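Local atomic coordinates of 3'-5' exonuclease crn-4 (Caenorhabditis elegans, PDB entry 5DK5), a protein that degrades RNA and DNA from the 3' end as a metal-dependent DEDDh-family exonuclease and takes part in apoptotic DNA breakdown. Residues B[72-77]-B[82-87]. Sequence-based numbering, arbitrary orientation.
Sequences RTLTKN and TGIPQR
Gln86 meets the backbone on both sides of Thr73 with one primary amide, a worked example of a side-chain carboxamide bridging two backbone groups of a loop by using its C=O and its N-H together. The setting is the connection from helix 76-82 to helix 86-90 in the RNase H-like DEDDh exonuclease fold: residues 72-77 lead into the first helix, and residues 82-87 lead on to the second. With CG anti to the backbone N (chi1 -175°) and the chain bent at the next bond, the Gln86 amide is carried up to the facing loop. Gln86 NE2 donates to Arg72 O at 2.9 Å, the acceptor tilted somewhat from the amide plane, while Leu74 N donates to a lone pair of Gln86 OE1, also at 2.9 Å. A water donates to both OE1 and Leu74 O, and NE2 has a further partner in Asp90 OD1, so the amide is fixed in rotation. Were Gln86 an alanine, Arg72 O and Leu74 N would probably lose these mates, weakening the tie between the two segments. Beside the amide, Leu74 slants across Ile84, and Leu74 CD1 lies 4.2 Å from Ile84 CG2; both side chains also rest on Ile42 of strand 41-50, and that of Ile84 lies about 4 Å, at nearest atoms, from that of Glu27, a magnesium ligand. Thr73 OG1 turns instead to His300 of the second subunit. The bend before Ile84 is an ST turn, in which Ile84 N donates to Thr82 OG1 at 3.2 Å.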
# COMPACT_ATOMS: atom_id res chain seq x y z
N ARG B 72 3.62 -3.71 1.44
CA ARG B 72 4.58 -3.83 2.52
C ARG B 72 4.66 -2.57 3.38
O ARG B 72 5.23 -2.61 4.47
CB ARG B 72 5.95 -4.17 1.95
CG ARG B 72 5.93 -5.45 1.13
CD ARG B 72 7.26 -5.76 0.48
NE ARG B 72 7.07 -6.65 -0.66
CZ ARG B 72 8.05 -7.17 -1.38
NH1 ARG B 72 9.32 -6.91 -1.09
NH2 ARG B 72 7.76 -7.96 -2.40
N THR B 73 4.10 -1.48 2.89
CA THR B 73 4.01 -0.24 3.66
C THR B 73 2.58 -0.03 4.13
O THR B 73 1.67 0.14 3.31
CB THR B 73 4.45 0.99 2.84
OG1 THR B 73 5.68 0.72 2.16
CG2 THR B 73 4.62 2.20 3.75
N LEU B 74 2.37 -0.04 5.44
CA LEU B 74 1.05 0.22 5.99
C LEU B 74 0.62 1.65 5.67
O LEU B 74 1.38 2.59 5.85
CB LEU B 74 1.04 0.01 7.51
CG LEU B 74 1.42 -1.38 8.04
CD1 LEU B 74 1.19 -1.43 9.54
CD2 LEU B 74 0.62 -2.48 7.34
N THR B 75 -0.62 1.80 5.20
CA THR B 75 -1.18 3.13 4.98
C THR B 75 -1.35 3.80 6.34
O THR B 75 -1.38 3.13 7.37
CB THR B 75 -2.53 3.08 4.25
OG1 THR B 75 -3.51 2.46 5.09
CG2 THR B 75 -2.40 2.29 2.95
N LYS B 76 -1.47 5.12 6.33
CA LYS B 76 -1.60 5.86 7.58
C LYS B 76 -2.88 5.48 8.31
O LYS B 76 -2.88 5.35 9.53
CB LYS B 76 -1.57 7.37 7.30
CG LYS B 76 -1.66 8.24 8.54
CD LYS B 76 -0.47 8.04 9.47
CE LYS B 76 -0.63 8.86 10.75
NZ LYS B 76 -0.78 10.32 10.47
N ASN B 77 -3.97 5.31 7.57
CA ASN B 77 -5.25 4.97 8.17
C ASN B 77 -5.25 3.55 8.71
O ASN B 77 -5.97 3.24 9.66
CB ASN B 77 -6.39 5.17 7.17
CG ASN B 77 -6.25 4.31 5.93
OD1 ASN B 77 -6.77 3.20 5.87
ND2 ASN B 77 -5.55 4.82 4.92
N THR B 82 -5.31 -0.01 13.39
CA THR B 82 -4.80 -1.23 14.00
C THR B 82 -3.87 -0.95 15.18
O THR B 82 -3.69 -1.80 16.05
CB THR B 82 -4.03 -2.09 12.97
OG1 THR B 82 -2.87 -1.37 12.54
CG2 THR B 82 -4.92 -2.41 11.77
N GLY B 83 -3.28 0.24 15.20
CA GLY B 83 -2.31 0.60 16.21
C GLY B 83 -0.95 -0.04 15.98
O GLY B 83 -0.08 0.02 16.85
N ILE B 84 -0.77 -0.65 14.82
CA ILE B 84 0.47 -1.35 14.50
C ILE B 84 1.46 -0.39 13.83
O ILE B 84 1.13 0.22 12.81
CB ILE B 84 0.22 -2.56 13.58
CG1 ILE B 84 -0.76 -3.53 14.25
CG2 ILE B 84 1.53 -3.27 13.26
CD1 ILE B 84 -1.21 -4.66 13.36
N PRO B 85 2.67 -0.25 14.40
CA PRO B 85 3.68 0.59 13.75
C PRO B 85 4.40 -0.15 12.63
O PRO B 85 4.48 -1.38 12.65
CB PRO B 85 4.64 0.94 14.89
CG PRO B 85 4.56 -0.23 15.79
CD PRO B 85 3.14 -0.74 15.71
N GLN B 86 4.93 0.60 11.66
CA GLN B 86 5.61 0.01 10.51
C GLN B 86 6.79 -0.86 10.93
O GLN B 86 7.02 -1.92 10.35
CB GLN B 86 6.09 1.12 9.57
CG GLN B 86 6.71 0.61 8.28
CD GLN B 86 5.71 -0.16 7.43
OE1 GLN B 86 4.58 0.27 7.24
NE2 GLN B 86 6.14 -1.31 6.92
N ARG B 87 7.52 -0.41 11.94
CA ARG B 87 8.71 -1.12 12.39
C ARG B 87 8.38 -2.54 12.86
O ARG B 87 9.21 -3.45 12.74
CB ARG B 87 9.40 -0.35 13.52
CG ARG B 87 8.54 -0.13 14.75
CD ARG B 87 9.23 0.76 15.77
NE ARG B 87 8.43 0.96 16.97
CZ ARG B 87 8.42 0.14 18.02
NH1 ARG B 87 9.17 -0.95 18.04
NH2 ARG B 87 7.65 0.41 19.07
O HOH W 1 3.45 2.62 7.20